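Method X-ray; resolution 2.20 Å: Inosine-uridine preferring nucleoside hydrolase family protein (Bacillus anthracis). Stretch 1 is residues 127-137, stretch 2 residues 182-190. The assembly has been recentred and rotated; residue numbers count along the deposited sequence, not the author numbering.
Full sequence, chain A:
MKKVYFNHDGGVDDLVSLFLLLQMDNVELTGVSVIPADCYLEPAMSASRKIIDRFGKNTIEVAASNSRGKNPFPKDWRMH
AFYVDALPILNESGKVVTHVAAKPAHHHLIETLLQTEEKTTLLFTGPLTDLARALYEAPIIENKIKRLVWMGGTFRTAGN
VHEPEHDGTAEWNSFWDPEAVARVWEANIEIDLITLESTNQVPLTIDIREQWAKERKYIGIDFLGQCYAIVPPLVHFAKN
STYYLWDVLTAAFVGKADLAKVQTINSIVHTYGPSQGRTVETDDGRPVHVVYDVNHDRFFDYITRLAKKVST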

# COMPACT_ATOMS: atom_id res chain seq x y z
N PRO A 127 4.07 -18.28 11.80
CA PRO A 127 4.74 -19.55 12.08
C PRO A 127 4.85 -19.89 13.57
O PRO A 127 4.70 -18.99 14.40
N LEU A 128 5.18 -21.14 13.89
CA LEU A 128 5.18 -21.60 15.28
C LEU A 128 6.53 -21.57 15.97
O LEU A 128 6.63 -22.03 17.08
N THR A 129 7.56 -21.01 15.36
CA THR A 129 8.92 -21.24 15.87
C THR A 129 9.23 -20.61 17.24
O THR A 129 9.97 -21.23 18.02
N ASP A 130 8.61 -19.47 17.58
CA ASP A 130 8.80 -18.94 18.97
C ASP A 130 8.24 -19.90 20.03
O ASP A 130 8.78 -20.02 21.16
N LEU A 131 7.13 -20.58 19.70
CA LEU A 131 6.58 -21.59 20.60
C LEU A 131 7.37 -22.91 20.64
O LEU A 131 7.54 -23.51 21.70
N ALA A 132 7.79 -23.42 19.50
CA ALA A 132 8.62 -24.62 19.45
C ALA A 132 9.80 -24.45 20.35
O ALA A 132 10.17 -25.33 21.15
N ARG A 133 10.40 -23.28 20.22
CA ARG A 133 11.59 -22.90 20.95
C ARG A 133 11.36 -22.76 22.45
O ARG A 133 12.14 -23.25 23.21
N ALA A 134 10.27 -22.10 22.83
CA ALA A 134 9.76 -22.02 24.21
C ALA A 134 9.62 -23.39 24.84
O ALA A 134 10.10 -23.65 25.94
N LEU A 135 9.00 -24.29 24.09
CA LEU A 135 8.77 -25.66 24.53
C LEU A 135 10.04 -26.47 24.66
O LEU A 135 10.23 -27.23 25.63
N TYR A 136 10.95 -26.27 23.73
CA TYR A 136 12.23 -26.98 23.79
C TYR A 136 13.00 -26.61 25.08
O TYR A 136 13.50 -27.47 25.77
N GLU A 137 13.03 -25.33 25.42
CA GLU A 137 13.77 -24.86 26.58
C GLU A 137 13.06 -25.05 27.91
O GLU A 137 13.68 -25.34 28.94
N ALA A 182 6.09 -29.65 13.84
CA ALA A 182 6.33 -30.98 14.39
C ALA A 182 6.51 -30.98 15.91
O ALA A 182 5.85 -31.75 16.61
N ARG A 183 7.38 -30.12 16.41
CA ARG A 183 7.59 -29.92 17.86
C ARG A 183 6.32 -29.55 18.65
O ARG A 183 6.05 -30.06 19.76
N VAL A 184 5.57 -28.60 18.09
CA VAL A 184 4.31 -28.19 18.73
C VAL A 184 3.37 -29.39 18.69
O VAL A 184 2.73 -29.75 19.71
N TRP A 185 3.32 -30.06 17.55
CA TRP A 185 2.47 -31.23 17.41
C TRP A 185 2.82 -32.34 18.42
O TRP A 185 1.92 -33.07 18.83
N GLU A 186 4.08 -32.47 18.82
CA GLU A 186 4.41 -33.50 19.78
C GLU A 186 4.07 -33.07 21.22
O GLU A 186 3.93 -33.92 22.08
N ALA A 187 3.94 -31.78 21.49
CA ALA A 187 3.61 -31.32 22.85
C ALA A 187 2.23 -31.81 23.31
O ALA A 187 1.29 -32.02 22.50
N ASN A 188 2.12 -31.96 24.62
CA ASN A 188 0.86 -32.25 25.27
C ASN A 188 0.03 -30.96 25.45
O ASN A 188 -0.09 -30.40 26.55
N ILE A 189 -0.56 -30.51 24.35
CA ILE A 189 -1.38 -29.33 24.33
C ILE A 189 -2.57 -29.54 23.41
O ILE A 189 -2.43 -30.27 22.43
N GLU A 190 -3.72 -28.93 23.72
CA GLU A 190 -4.87 -28.88 22.79
C GLU A 190 -4.67 -27.79 21.67
O GLU A 190 -4.23 -26.66 21.94

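Helix 129-137 packs against helix 182-186 and the loop that follows it. The helix axes approach to 8.9 Å, with 54° between their N-to-C directions. The backbones come nearest at Ala 132 and Arg 183, whose CA atoms lie 5.6 Å apart. Only a methyl group stands on the Ala 132 side here: its CA-to-CB bond points sideways, and its CB lies 4.0 Å from the CB of Arg 183. No hydrogen bond links the two stretches, so the contact rests on van der Waals packing.

Val 184 is the center of the apolar cluster. Its CA-to-CB bond runs sideways to the first stretch, and chi1 is t. This rotamer sends CG2 into a pocket formed by three leucines. CG2 of Val 184 is 3.8 Å from CD2 of Leu 131, 3.9 Å from CD1 of Leu 128 and 4.2 Å from CD1 of Leu 135. It also lies 4.1 Å from the backbone N of Ala 132. That N is already hydrogen-bonded to Leu 128 O at 3.0 Å, so the methyl group leaves no backbone donor unpaired there.

The leucines do not share one conformation. Leu 128, at the N-cap position, points toward the second stretch and is m at chi1 and t at chi2. Leu 135 also points toward it with the same pair of rotamers, nearly two helical turns later. Leu 131 lies between them in sequence, but its CB points sideways. It takes t at chi1 and p at chi2, and the end of the side chain comes nearer, placing CD2 against Val 184.

Leu 135 touches three residues. CD1 of Leu 135 lies 4.2 Å from CB of Ala 187 and also meets Val 184, and CD2 of Leu 135 is 4.1 Å from CD1 of Ile 189 and 4.4 Å from CB of Ala 187. Ala 187 is the first residue to leave helical phi/psi, and its CB points toward the first stretch. Ile 189 points the same way from the loop. Its m, t rotamer extends CD1 to Leu 135, so the apolar contact continues past the helix end.

Trp 185 plays a smaller part. Its CA-to-CB bond points away, but the far end of the indole comes nearer. CZ3 of Trp 185 lies 4.4 Å from CD1 of Leu 128, an oblique approach to the ring. Its chi1, -107°, falls between wells.

Arg 183 and Tyr 136 form the more exposed side of the contact. Arg 183 points toward the first stretch, with chi1 at -100° and chi2 at -102°, both off the standard wells. The chain passes Ala 132, with CD of Arg 183 3.8 Å from O of Ala 132. The guanidinium then reaches the tyrosine, where NH2 of Arg 183 is 3.6 Å from CD2 of Tyr 136. CD2 lies over one face of the guanidinium. Tyr 136 is t at chi1, and its CB points sideways.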

# COMPACT_ATOMS: atom_id res chain seq x y z
CB PRO A 127 6.13 -19.28 11.52
CG PRO A 127 5.91 -18.33 10.41
CD PRO A 127 4.91 -17.41 10.98
CB LEU A 128 4.62 -23.02 15.34
CG LEU A 128 3.10 -23.13 15.22
CD1 LEU A 128 2.76 -24.60 15.02
CD2 LEU A 128 2.41 -22.55 16.46
CB THR A 129 10.05 -21.12 14.80
OG1 THR A 129 11.21 -20.38 15.28
CG2 THR A 129 9.58 -20.68 13.50
CB ASP A 130 8.17 -17.54 19.17
CG ASP A 130 8.92 -16.40 18.47
OD1 ASP A 130 10.16 -16.46 18.30
OD2 ASP A 130 8.24 -15.41 18.09
CB LEU A 131 5.10 -21.85 20.27
CG LEU A 131 4.35 -22.94 21.06
CD1 LEU A 131 4.26 -22.64 22.55
CD2 LEU A 131 2.96 -23.15 20.49
CB ALA A 132 9.10 -24.84 17.98
CB ARG A 133 12.12 -21.62 20.33
CG ARG A 133 13.52 -21.33 20.68
CD ARG A 133 14.36 -20.96 19.41
NE ARG A 133 14.04 -19.63 18.96
CZ ARG A 133 14.81 -18.56 19.14
NH1 ARG A 133 16.01 -18.62 19.72
NH2 ARG A 133 14.38 -17.39 18.67
CB ALA A 134 8.37 -21.29 24.22
CB LEU A 135 7.84 -26.34 23.54
CG LEU A 135 6.41 -25.78 23.55
CD1 LEU A 135 5.72 -26.18 22.28
CD2 LEU A 135 5.64 -26.30 24.79
CB TYR A 136 13.04 -26.74 22.52
CG TYR A 136 14.39 -27.35 22.66
CD1 TYR A 136 15.53 -26.53 22.85
CD2 TYR A 136 14.55 -28.74 22.70
CE1 TYR A 136 16.78 -27.09 23.03
CE2 TYR A 136 15.84 -29.30 22.87
CZ TYR A 136 16.94 -28.46 23.03
OH TYR A 136 18.23 -28.96 23.23
CB GLU A 137 14.11 -23.40 26.41
CG GLU A 137 15.02 -23.20 25.24
CD GLU A 137 15.37 -21.76 24.99
OE1 GLU A 137 15.40 -20.97 25.96
OE2 GLU A 137 15.67 -21.44 23.81
CB ALA A 182 7.50 -31.62 13.70
CB ARG A 183 8.48 -28.75 18.05
CG ARG A 183 9.83 -29.07 18.30
CD ARG A 183 10.16 -28.91 19.80
NE ARG A 183 11.28 -29.80 20.06
CZ ARG A 183 12.48 -29.67 19.49
NH1 ARG A 183 12.73 -28.66 18.68
NH2 ARG A 183 13.43 -30.55 19.77
CB VAL A 184 3.70 -26.97 18.05
CG1 VAL A 184 2.29 -26.71 18.57
CG2 VAL A 184 4.60 -25.74 18.26
CB TRP A 185 2.53 -31.80 16.00
CG TRP A 185 1.34 -31.59 15.09
CD1 TRP A 185 0.65 -32.57 14.42
CD2 TRP A 185 0.73 -30.35 14.72
NE1 TRP A 185 -0.32 -32.03 13.66
CE2 TRP A 185 -0.30 -30.67 13.81
CE3 TRP A 185 0.95 -29.01 15.06
CZ2 TRP A 185 -1.11 -29.69 13.25
CZ3 TRP A 185 0.13 -28.06 14.52
CH2 TRP A 185 -0.89 -28.40 13.62
CB GLU A 186 5.85 -34.02 19.63
CG GLU A 186 6.91 -32.97 19.78
CD GLU A 186 8.34 -33.56 19.81
OE1 GLU A 186 8.77 -34.07 20.88
OE2 GLU A 186 9.02 -33.47 18.78
CB ALA A 187 3.65 -29.78 22.93
CB ASN A 188 1.09 -32.99 26.60
CG ASN A 188 -0.18 -33.54 27.19
OD1 ASN A 188 -1.18 -33.75 26.51
ND2 ASN A 188 -0.15 -33.78 28.47
CB ILE A 189 -0.49 -28.18 23.81
CG1 ILE A 189 0.28 -27.58 24.98
CG2 ILE A 189 -1.28 -27.13 23.06
CD1 ILE A 189 1.60 -27.00 24.56
CB GLU A 190 -6.20 -28.65 23.53
CG GLU A 190 -6.78 -29.87 24.38
CD GLU A 190 -6.78 -31.23 23.62
OE1 GLU A 190 -7.46 -31.35 22.57
OE2 GLU A 190 -6.06 -32.17 24.06